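Local coordinates for protein activated BY transcription factor SSRB (Salmonella enterica, PDB 2WNW) that belongs to glycosyl hydrolase family 30, combining a TIM-barrel domain with a beta-sandwich domain, at residues L85-F95 against G327-L335; M156-Y167 against K201-E212. All coordinates share one frame; numbering follows the deposited sequence.

Interaction 1: L85-F95 against G327-L335; sequences LARMPIQSCDF and GFIDWNLLL. With GOL (glycerol), chain F.
Strands 85-90 and 327-330 run in roughly the same direction, 48° apart with axes 6.8 Å from each other at closest approach, and Ala86 and Ile329 are the nearest pair by CA; no hydrogen bond joins them. Side chains fill the gap: Leu85 CD1 lies 4.0 Å from Ile329 CG1, the two side chains crossing at about a right angle, while Ile329 CG2 presses on Arg87 CB at 3.7 Å. The extended Arg87 chain carries its guanidinium on to salt bridges with Asp239 and Glu294. This is the closure of the TIM barrel: strand 48-51 lies between these two in the parallel sheet. Beyond the strands, Trp331 has CG anti to its backbone N (chi1 -169°), which sends the indole toward the loop 91-95, where Cys93 SG approaches Trp331 CH2 obliquely at 3.9 Å, a sulfur-aromatic contact. Phe95 meets the indole with planes at 86°, and Asn332 ND2 sits 3.2 Å above the centre of the Phe95 ring and also over the rim of one Trp331 face; Asn332 OD1 is bonded to Thr53. Leu335 CD2 packs 3.5 Å from Phe95 CD2. A glycerol, probably from the crystallisation liquor, accepts from Trp331 NE1 through O1 at 3.0 Å and donates to Asp94 OD2; Glu196, Glu294 and Trp144 also bond it.

Interaction 2: M156-Y167 against K201-E212; sequences MNGGGKLRRECY and KTWDSCLYSVEE
Tyr167 reaches Glu212 with its hydroxyl, OH lying 3.3 Å from Glu212 CB, the ring and carboxylate planes being 76° apart. Arg164 CD covers the centre of one face of the Tyr167 ring, and the carbonyl oxygens of Leu162, Arg163 and Glu212 lie at its edge, near the ring plane. Over the centre of one face of Tyr208 sits a water that links Leu162 N to Leu207 O; Leu162 CD2 approaches Tyr208 OH to 3.7 Å. The bend of Lys161 at chi3 (72°) turns its NZ to Glu212, where OE2 receives it at 2.8 Å through the syn lone pair, with a weaker bond to OE1. That same OE2 takes Ser209 N from above the carboxylate plane, and Glu212 N returns a bond to Ser209 OG, completing a capping box, so one carboxylate serves both the salt bridge and the helix start. Farther along, Leu207 N meets Gly160 O at 2.8 Å and a nearly straight 175°, and Ser205 N binds Met156 O. Ser205 OG is gripped three times: it accepts from Gly159 N (3.0 Å) and Lys201 N, and donates to Trp203 O. Lys151 bonds the neighbouring carbonyls of Gly159 and Ser205. Thus two barrel loops run side by side, one following strand 138-143 and entering helix 167-183, the other entering helix 210-227; Trp170 of the former helix packs on Leu162 and Tyr208, and Tyr220 of the latter meets Tyr167 edge-to-face.

Both interactions belong to the TIM-barrel domain, with centres 19 Å apart. Along the chain, both segments of interaction 2 fall between the two segments of interaction 1: the order is 85-95, 156-167, 201-212, then 327-335. Interaction 1 lies about 8 Å from the centre of the chain and spans the barrel closure, whereas interaction 2, about 23 Å out, joins the loops that lead into helices 167-183 and 210-227. They meet where Ser92 OG comes 2.7 Å from Asp204 OD1, a probable hydrogen bond, and where Asp94 CB packs 3.4 Å from Trp203 CG. Trp203 also lies close to a bound glycerol, consistent with the paired loops bordering a pocket.

Interaction 1: L85-F95 against G327-L335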
loop_
_atom_site.group_PDB
_atom_site.type_symbol
_atom_site.label_atom_id
_atom_site.label_comp_id
_atom_site.label_asym_id
_atom_site.label_seq_id
_atom_site.Cartn_x
_atom_site.Cartn_y
_atom_site.Cartn_z
ATOM N N LEU A 85 -20.019 -11.405 12.347
ATOM C CA LEU A 85 -18.928 -11.882 13.194
ATOM C C LEU A 85 -19.072 -11.288 14.590
ATOM O O LEU A 85 -19.793 -10.310 14.791
ATOM C CB LEU A 85 -17.566 -11.442 12.645
ATOM C CG LEU A 85 -17.077 -11.891 11.270
ATOM C CD1 LEU A 85 -15.686 -11.306 11.027
ATOM C CD2 LEU A 85 -17.031 -13.411 11.203
ATOM N N ALA A 86 -18.363 -11.875 15.547
ATOM C CA ALA A 86 -18.369 -11.374 16.912
ATOM C C ALA A 86 -17.223 -12.001 17.689
ATOM O O ALA A 86 -16.726 -13.072 17.335
ATOM C CB ALA A 86 -19.699 -11.688 17.597
ATOM N N ARG A 87 -16.794 -11.312 18.739
ATOM C CA ARG A 87 -15.734 -11.813 19.603
ATOM C C ARG A 87 -16.256 -11.639 21.019
ATOM O O ARG A 87 -16.979 -10.683 21.308
ATOM C CB ARG A 87 -14.440 -11.015 19.399
ATOM C CG ARG A 87 -13.259 -11.457 20.275
ATOM C CD ARG A 87 -11.931 -11.073 19.615
ATOM N NE ARG A 87 -10.747 -11.352 20.435
ATOM C CZ ARG A 87 -10.147 -10.461 21.226
ATOM N NH1 ARG A 87 -10.616 -9.221 21.324
ATOM N NH2 ARG A 87 -9.055 -10.797 21.897
ATOM N N MET A 88 -15.916 -12.579 21.889
ATOM C CA MET A 88 -16.354 -12.526 23.278
ATOM C C MET A 88 -15.258 -13.097 24.167
ATOM O O MET A 88 -14.434 -13.893 23.720
ATOM C CB MET A 88 -17.660 -13.303 23.445
ATOM C CG MET A 88 -17.631 -14.707 22.866
ATOM S SD MET A 88 -19.307 -15.300 22.593
ATOM C CE MET A 88 -18.999 -16.987 22.059
ATOM N N PRO A 89 -15.232 -12.689 25.442
ATOM C CA PRO A 89 -14.223 -13.158 26.385
ATOM C C PRO A 89 -14.522 -14.452 27.133
ATOM O O PRO A 89 -15.666 -14.723 27.507
ATOM C CB PRO A 89 -14.096 -11.980 27.341
ATOM C CG PRO A 89 -15.525 -11.542 27.466
ATOM C CD PRO A 89 -16.010 -11.574 26.021
ATOM N N ILE A 90 -13.470 -15.243 27.327
ATOM C CA ILE A 90 -13.536 -16.486 28.087
ATOM C C ILE A 90 -13.034 -15.991 29.446
ATOM O O ILE A 90 -11.840 -15.740 29.625
ATOM C CB ILE A 90 -12.587 -17.559 27.492
ATOM C CG1 ILE A 90 -13.048 -17.917 26.075
ATOM C CG2 ILE A 90 -12.558 -18.798 28.388
ATOM C CD1 ILE A 90 -12.147 -18.916 25.347
ATOM N N GLN A 91 -13.971 -15.841 30.379
ATOM C CA GLN A 91 -13.733 -15.298 31.718
ATOM C C GLN A 91 -13.644 -13.775 31.554
ATOM O O GLN A 91 -13.817 -13.259 30.452
ATOM C CB GLN A 91 -12.471 -15.884 32.369
ATOM C CG GLN A 91 -12.536 -17.411 32.500
ATOM C CD GLN A 91 -11.553 -17.991 33.503
ATOM O OE1 GLN A 91 -10.409 -17.539 33.617
ATOM N NE2 GLN A 91 -11.989 -19.021 34.219
ATOM N N SER A 92 -13.374 -13.053 32.632
ATOM C CA SER A 92 -13.347 -11.593 32.574
ATOM C C SER A 92 -12.266 -10.875 31.758
ATOM O O SER A 92 -11.152 -11.368 31.585
ATOM C CB SER A 92 -13.319 -11.038 34.000
ATOM O OG SER A 92 -12.169 -11.491 34.690
ATOM N N CYS A 93 -12.635 -9.700 31.250
ATOM C CA CYS A 93 -11.726 -8.823 30.521
ATOM C C CYS A 93 -11.899 -7.499 31.266
ATOM O O CYS A 93 -12.647 -7.454 32.247
ATOM C CB CYS A 93 -12.118 -8.697 29.036
ATOM S SG CYS A 93 -13.678 -7.873 28.663
ATOM N N ASP A 94 -11.225 -6.433 30.847
ATOM C CA ASP A 94 -11.366 -5.167 31.570
ATOM C C ASP A 94 -12.791 -4.629 31.532
ATOM O O ASP A 94 -13.244 -3.977 32.478
ATOM C CB ASP A 94 -10.368 -4.119 31.048
ATOM C CG ASP A 94 -10.478 -3.887 29.559
ATOM O OD1 ASP A 94 -10.592 -4.879 28.809
ATOM O OD2 ASP A 94 -10.428 -2.712 29.139
ATOM N N PHE A 95 -13.507 -4.903 30.446
ATOM C CA PHE A 95 -14.882 -4.449 30.355
ATOM C C PHE A 95 -15.822 -5.436 31.041
ATOM O O PHE A 95 -16.640 -6.111 30.406
ATOM C CB PHE A 95 -15.283 -4.210 28.896
ATOM C CG PHE A 95 -14.849 -2.870 28.380
ATOM C CD1 PHE A 95 -13.604 -2.704 27.771
ATOM C CD2 PHE A 95 -15.653 -1.753 28.580
ATOM C CE1 PHE A 95 -13.166 -1.438 27.374
ATOM C CE2 PHE A 95 -15.227 -0.488 28.189
ATOM C CZ PHE A 95 -13.979 -0.328 27.585
ATOM N N GLY A 327 -11.121 -10.274 7.851
ATOM C CA GLY A 327 -12.340 -9.957 8.574
ATOM C C GLY A 327 -12.167 -8.822 9.557
ATOM O O GLY A 327 -11.043 -8.479 9.922
ATOM N N PHE A 328 -13.288 -8.251 9.995
ATOM C CA PHE A 328 -13.283 -7.126 10.920
ATOM C C PHE A 328 -14.168 -7.346 12.140
ATOM O O PHE A 328 -15.358 -7.650 12.014
ATOM C CB PHE A 328 -13.753 -5.861 10.185
ATOM C CG PHE A 328 -14.065 -4.692 11.094
ATOM C CD1 PHE A 328 -13.066 -3.800 11.477
ATOM C CD2 PHE A 328 -15.362 -4.484 11.562
ATOM C CE1 PHE A 328 -13.351 -2.715 12.309
ATOM C CE2 PHE A 328 -15.662 -3.400 12.399
ATOM C CZ PHE A 328 -14.650 -2.513 12.772
ATOM N N ILE A 329 -13.579 -7.194 13.321
ATOM C CA ILE A 329 -14.329 -7.312 14.559
ATOM C C ILE A 329 -13.987 -6.126 15.453
ATOM O O ILE A 329 -12.848 -5.972 15.905
ATOM C CB ILE A 329 -14.018 -8.604 15.334
ATOM C CG1 ILE A 329 -14.181 -9.825 14.420
ATOM C CG2 ILE A 329 -14.994 -8.730 16.508
ATOM C CD1 ILE A 329 -13.889 -11.148 15.111
ATOM N N ASP A 330 -14.989 -5.288 15.681
ATOM C CA ASP A 330 -14.864 -4.109 16.528
ATOM C C ASP A 330 -14.823 -4.593 17.979
ATOM O O ASP A 330 -15.111 -5.757 18.256
ATOM C CB ASP A 330 -16.080 -3.207 16.290
ATOM C CG ASP A 330 -16.076 -1.950 17.145
ATOM O OD1 ASP A 330 -14.987 -1.403 17.429
ATOM O OD2 ASP A 330 -17.179 -1.497 17.514
ATOM N N TRP A 331 -14.446 -3.711 18.897
ATOM C CA TRP A 331 -14.402 -4.067 20.313
ATOM C C TRP A 331 -15.851 -3.955 20.807
ATOM O O TRP A 331 -16.777 -4.249 20.045
ATOM C CB TRP A 331 -13.466 -3.098 21.050
ATOM C CG TRP A 331 -13.081 -3.446 22.483
ATOM C CD1 TRP A 331 -12.535 -2.587 23.395
ATOM C CD2 TRP A 331 -13.186 -4.721 23.149
ATOM N NE1 TRP A 331 -12.296 -3.238 24.581
ATOM C CE2 TRP A 331 -12.685 -4.546 24.462
ATOM C CE3 TRP A 331 -13.653 -5.989 22.769
ATOM C CZ2 TRP A 331 -12.638 -5.591 25.398
ATOM C CZ3 TRP A 331 -13.607 -7.033 23.702
ATOM C CH2 TRP A 331 -13.104 -6.823 25.002
ATOM N N ASN A 332 -16.063 -3.527 22.052
ATOM C CA ASN A 332 -17.422 -3.416 22.605
ATOM C C ASN A 332 -18.477 -2.898 21.626
ATOM O O ASN A 332 -18.336 -1.818 21.060
ATOM C CB ASN A 332 -17.439 -2.498 23.830
ATOM C CG ASN A 332 -16.491 -2.948 24.911
ATOM O OD1 ASN A 332 -16.776 -3.887 25.662
ATOM N ND2 ASN A 332 -15.345 -2.279 24.997
ATOM N N LEU A 333 -19.545 -3.671 21.449
ATOM C CA LEU A 333 -20.647 -3.289 20.570
ATOM C C LEU A 333 -21.411 -2.135 21.190
ATOM O O LEU A 333 -21.934 -1.258 20.492
ATOM C CB LEU A 333 -21.655 -4.429 20.438
ATOM C CG LEU A 333 -21.388 -5.701 19.651
ATOM C CD1 LEU A 333 -22.375 -6.770 20.100
ATOM C CD2 LEU A 333 -21.531 -5.419 18.174
ATOM N N LEU A 334 -21.475 -2.163 22.515
ATOM C CA LEU A 334 -22.253 -1.200 23.276
ATOM C C LEU A 334 -21.645 -0.908 24.639
ATOM O O LEU A 334 -21.054 -1.787 25.258
ATOM C CB LEU A 334 -23.655 -1.788 23.464
ATOM C CG LEU A 334 -24.590 -1.232 24.536
ATOM C CD1 LEU A 334 -25.193 0.066 24.038
ATOM C CD2 LEU A 334 -25.690 -2.254 24.841
ATOM N N LEU A 335 -21.810 0.326 25.106
ATOM C CA LEU A 335 -21.310 0.736 26.416
ATOM C C LEU A 335 -22.232 1.824 26.961
ATOM O O LEU A 335 -23.083 2.335 26.233
ATOM C CB LEU A 335 -19.878 1.267 26.305
ATOM C CG LEU A 335 -18.791 0.242 25.951
ATOM C CD1 LEU A 335 -17.451 0.951 25.814
ATOM C CD2 LEU A 335 -18.710 -0.826 27.036
HETATM C C1 GOL F . -8.832 -3.326 25.666
HETATM O O1 GOL F . -9.921 -2.719 26.356
HETATM C C2 GOL F . -8.915 -4.862 25.838
HETATM O O2 GOL F . -8.941 -5.207 27.186
HETATM C C3 GOL F . -7.690 -5.594 25.281
HETATM O O3 GOL F . -7.457 -5.402 23.923
#

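Interaction 2: M156-Y167 against K201-E212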
loop_
_atom_site.group_PDB
_atom_site.type_symbol
_atom_site.label_atom_id
_atom_site.label_comp_id
_atom_site.label_asym_id
_atom_site.label_seq_id
_atom_site.Cartn_x
_atom_site.Cartn_y
_atom_site.Cartn_z
ATOM N N MET A 156 -5.498 -12.465 38.282
ATOM C CA MET A 156 -5.940 -12.371 36.892
ATOM C C MET A 156 -5.399 -11.088 36.255
ATOM O O MET A 156 -5.190 -11.030 35.040
ATOM C CB MET A 156 -7.469 -12.399 36.808
ATOM C CG MET A 156 -8.066 -13.765 37.115
ATOM S SD MET A 156 -9.836 -13.819 36.874
ATOM C CE MET A 156 -9.946 -13.961 35.076
ATOM N N ASN A 157 -5.163 -10.069 37.080
ATOM C CA ASN A 157 -4.630 -8.794 36.598
ATOM C C ASN A 157 -3.108 -8.752 36.740
ATOM O O ASN A 157 -2.509 -9.586 37.421
ATOM C CB ASN A 157 -5.190 -7.617 37.408
ATOM C CG ASN A 157 -6.687 -7.677 37.590
ATOM O OD1 ASN A 157 -7.180 -7.831 38.712
ATOM N ND2 ASN A 157 -7.425 -7.549 36.497
ATOM N N GLY A 158 -2.496 -7.766 36.091
ATOM C CA GLY A 158 -1.060 -7.570 36.194
ATOM C C GLY A 158 -0.119 -8.531 35.507
ATOM O O GLY A 158 1.028 -8.676 35.932
ATOM N N GLY A 159 -0.581 -9.189 34.451
ATOM C CA GLY A 159 0.286 -10.107 33.740
ATOM C C GLY A 159 0.417 -11.485 34.360
ATOM O O GLY A 159 -0.575 -12.115 34.724
ATOM N N GLY A 160 1.656 -11.944 34.488
ATOM C CA GLY A 160 1.900 -13.269 35.025
ATOM C C GLY A 160 1.804 -14.256 33.876
ATOM O O GLY A 160 1.522 -13.860 32.743
ATOM N N LYS A 161 2.040 -15.535 34.151
ATOM C CA LYS A 161 1.964 -16.557 33.112
ATOM C C LYS A 161 1.209 -17.780 33.613
ATOM O O LYS A 161 1.059 -17.982 34.818
ATOM C CB LYS A 161 3.367 -16.983 32.674
ATOM C CG LYS A 161 4.245 -15.834 32.218
ATOM C CD LYS A 161 5.578 -16.322 31.673
ATOM C CE LYS A 161 5.409 -16.994 30.317
ATOM N NZ LYS A 161 6.722 -17.338 29.702
ATOM N N LEU A 162 0.724 -18.591 32.679
ATOM C CA LEU A 162 0.011 -19.808 33.034
ATOM C C LEU A 162 1.067 -20.778 33.551
ATOM O O LEU A 162 2.099 -20.971 32.911
ATOM C CB LEU A 162 -0.677 -20.397 31.794
ATOM C CG LEU A 162 -1.432 -21.719 31.966
ATOM C CD1 LEU A 162 -2.559 -21.538 32.964
ATOM C CD2 LEU A 162 -1.984 -22.175 30.615
ATOM N N ARG A 163 0.836 -21.367 34.720
ATOM C CA ARG A 163 1.807 -22.314 35.253
ATOM C C ARG A 163 1.852 -23.499 34.302
ATOM O O ARG A 163 0.813 -23.982 33.855
ATOM C CB ARG A 163 1.408 -22.768 36.660
ATOM C CG ARG A 163 1.620 -21.702 37.723
ATOM C CD ARG A 163 1.465 -22.286 39.121
ATOM N NE ARG A 163 0.075 -22.575 39.453
ATOM C CZ ARG A 163 -0.355 -23.731 39.954
ATOM N NH1 ARG A 163 0.496 -24.722 40.179
ATOM N NH2 ARG A 163 -1.637 -23.889 40.250
ATOM N N ARG A 164 3.055 -23.961 33.985
ATOM C CA ARG A 164 3.204 -25.075 33.058
ATOM C C ARG A 164 2.369 -26.288 33.449
ATOM O O ARG A 164 1.846 -26.986 32.583
ATOM C CB ARG A 164 4.675 -25.482 32.938
ATOM C CG ARG A 164 4.904 -26.623 31.957
ATOM C CD ARG A 164 4.490 -26.233 30.540
ATOM N NE ARG A 164 4.291 -27.406 29.691
ATOM C CZ ARG A 164 4.084 -27.356 28.379
ATOM N NH1 ARG A 164 4.050 -26.188 27.753
ATOM N NH2 ARG A 164 3.909 -28.479 27.692
ATOM N N GLU A 165 2.231 -26.535 34.748
ATOM C CA GLU A 165 1.453 -27.682 35.197
ATOM C C GLU A 165 -0.055 -27.451 35.104
ATOM O O GLU A 165 -0.845 -28.328 35.461
ATOM C CB GLU A 165 1.839 -28.076 36.632
ATOM C CG GLU A 165 1.573 -27.031 37.707
ATOM C CD GLU A 165 2.706 -26.025 37.869
ATOM O OE1 GLU A 165 2.735 -25.341 38.916
ATOM O OE2 GLU A 165 3.560 -25.908 36.965
ATOM N N CYS A 166 -0.454 -26.275 34.616
ATOM C CA CYS A 166 -1.875 -25.954 34.473
ATOM C C CYS A 166 -2.326 -25.831 33.020
ATOM O O CYS A 166 -3.459 -25.427 32.754
ATOM C CB CYS A 166 -2.208 -24.653 35.210
ATOM S SG CYS A 166 -2.033 -24.760 37.004
ATOM N N TYR A 167 -1.453 -26.176 32.078
ATOM C CA TYR A 167 -1.823 -26.086 30.667
ATOM C C TYR A 167 -3.016 -26.980 30.356
ATOM O O TYR A 167 -3.979 -26.545 29.723
ATOM C CB TYR A 167 -0.632 -26.453 29.772
ATOM C CG TYR A 167 0.267 -25.278 29.436
ATOM C CD1 TYR A 167 0.715 -24.407 30.431
ATOM C CD2 TYR A 167 0.686 -25.048 28.124
ATOM C CE1 TYR A 167 1.561 -23.336 30.131
ATOM C CE2 TYR A 167 1.533 -23.982 27.811
ATOM C CZ TYR A 167 1.969 -23.133 28.816
ATOM O OH TYR A 167 2.823 -22.096 28.512
ATOM N N LYS A 201 -1.053 -5.917 31.590
ATOM C CA LYS A 201 -2.037 -4.850 31.767
ATOM C C LYS A 201 -2.425 -4.787 33.242
ATOM O O LYS A 201 -2.264 -5.769 33.959
ATOM C CB LYS A 201 -3.290 -5.139 30.935
ATOM C CG LYS A 201 -3.053 -5.220 29.434
ATOM C CD LYS A 201 -2.652 -3.867 28.870
ATOM C CE LYS A 201 -2.518 -3.920 27.360
ATOM N NZ LYS A 201 -2.067 -2.610 26.812
ATOM N N THR A 202 -2.929 -3.641 33.697
ATOM C CA THR A 202 -3.357 -3.517 35.088
ATOM C C THR A 202 -4.649 -4.313 35.252
ATOM O O THR A 202 -5.114 -4.553 36.369
ATOM C CB THR A 202 -3.622 -2.048 35.484
ATOM O OG1 THR A 202 -4.579 -1.477 34.587
ATOM C CG2 THR A 202 -2.333 -1.239 35.440
ATOM N N TRP A 203 -5.233 -4.705 34.123
ATOM C CA TRP A 203 -6.453 -5.504 34.128
ATOM C C TRP A 203 -6.116 -6.931 33.691
ATOM O O TRP A 203 -4.948 -7.293 33.614
ATOM C CB TRP A 203 -7.510 -4.884 33.211
ATOM C CG TRP A 203 -7.052 -4.604 31.806
ATOM C CD1 TRP A 203 -6.869 -5.512 30.802
ATOM C CD2 TRP A 203 -6.753 -3.319 31.244
ATOM N NE1 TRP A 203 -6.480 -4.871 29.648
ATOM C CE2 TRP A 203 -6.399 -3.525 29.892
ATOM C CE3 TRP A 203 -6.750 -2.013 31.754
ATOM C CZ2 TRP A 203 -6.045 -2.470 29.038
ATOM C CZ3 TRP A 203 -6.398 -0.964 30.906
ATOM C CH2 TRP A 203 -6.051 -1.201 29.562
ATOM N N ASP A 204 -7.137 -7.733 33.407
ATOM C CA ASP A 204 -6.946 -9.130 33.010
ATOM C C ASP A 204 -5.947 -9.297 31.871
ATOM O O ASP A 204 -6.141 -8.770 30.777
ATOM C CB ASP A 204 -8.290 -9.731 32.612
ATOM C CG ASP A 204 -9.355 -9.499 33.662
ATOM O OD1 ASP A 204 -9.657 -10.440 34.427
ATOM O OD2 ASP A 204 -9.874 -8.362 33.728
ATOM N N SER A 205 -4.881 -10.043 32.135
ATOM C CA SER A 205 -3.840 -10.277 31.143
ATOM C C SER A 205 -3.004 -11.498 31.525
ATOM O O SER A 205 -2.997 -11.918 32.678
ATOM C CB SER A 205 -2.949 -9.035 31.025
ATOM O OG SER A 205 -2.515 -8.593 32.302
ATOM N N CYS A 206 -2.300 -12.062 30.552
ATOM C CA CYS A 206 -1.472 -13.240 30.786
ATOM C C CYS A 206 -0.447 -13.329 29.663
ATOM O O CYS A 206 -0.794 -13.182 28.492
ATOM C CB CYS A 206 -2.351 -14.495 30.801
ATOM S SG CYS A 206 -1.501 -16.016 31.278
ATOM N N LEU A 207 0.811 -13.577 30.020
ATOM C CA LEU A 207 1.884 -13.656 29.036
ATOM C C LEU A 207 2.228 -15.067 28.574
ATOM O O LEU A 207 2.223 -16.014 29.359
ATOM C CB LEU A 207 3.157 -13.019 29.597
ATOM C CG LEU A 207 3.093 -11.580 30.103
ATOM C CD1 LEU A 207 4.437 -11.217 30.724
ATOM C CD2 LEU A 207 2.754 -10.635 28.961
ATOM N N TYR A 208 2.528 -15.183 27.286
ATOM C CA TYR A 208 2.931 -16.441 26.662
ATOM C C TYR A 208 4.022 -16.093 25.662
ATOM O O TYR A 208 3.920 -15.082 24.965
ATOM C CB TYR A 208 1.799 -17.074 25.850
ATOM C CG TYR A 208 0.647 -17.679 26.609
ATOM C CD1 TYR A 208 0.549 -19.061 26.783
ATOM C CD2 TYR A 208 -0.402 -16.881 27.064
ATOM C CE1 TYR A 208 -0.579 -19.634 27.379
ATOM C CE2 TYR A 208 -1.525 -17.439 27.660
ATOM C CZ TYR A 208 -1.609 -18.814 27.810
ATOM O OH TYR A 208 -2.746 -19.358 28.365
ATOM N N SER A 209 5.059 -16.917 25.586
ATOM C CA SER A 209 6.106 -16.697 24.597
ATOM C C SER A 209 5.467 -17.312 23.353
ATOM O O SER A 209 4.455 -18.001 23.468
ATOM C CB SER A 209 7.366 -17.479 24.957
ATOM O OG SER A 209 7.093 -18.870 24.950
ATOM N N VAL A 210 6.031 -17.078 22.174
ATOM C CA VAL A 210 5.440 -17.652 20.964
ATOM C C VAL A 210 5.459 -19.186 21.029
ATOM O O VAL A 210 4.533 -19.850 20.554
ATOM C CB VAL A 210 6.167 -17.150 19.682
ATOM C CG1 VAL A 210 7.609 -17.598 19.680
ATOM C CG2 VAL A 210 5.442 -17.653 18.443
ATOM N N GLU A 211 6.504 -19.743 21.636
ATOM C CA GLU A 211 6.613 -21.195 21.781
ATOM C C GLU A 211 5.477 -21.718 22.671
ATOM O O GLU A 211 4.865 -22.746 22.378
ATOM C CB GLU A 211 7.952 -21.579 22.424
ATOM C CG GLU A 211 9.204 -21.327 21.583
ATOM C CD GLU A 211 9.578 -19.855 21.474
ATOM O OE1 GLU A 211 9.245 -19.072 22.393
ATOM O OE2 GLU A 211 10.227 -19.490 20.473
ATOM N N GLU A 212 5.208 -21.005 23.761
ATOM C CA GLU A 212 4.159 -21.391 24.704
ATOM C C GLU A 212 2.760 -21.253 24.127
ATOM O O GLU A 212 1.912 -22.131 24.309
ATOM C CB GLU A 212 4.275 -20.555 25.980
ATOM C CG GLU A 212 5.471 -20.931 26.833
ATOM C CD GLU A 212 5.840 -19.858 27.833
ATOM O OE1 GLU A 212 6.740 -20.110 28.666
ATOM O OE2 GLU A 212 5.240 -18.762 27.784
HETATM O O HOH W 1 1.339 -18.303 29.921
#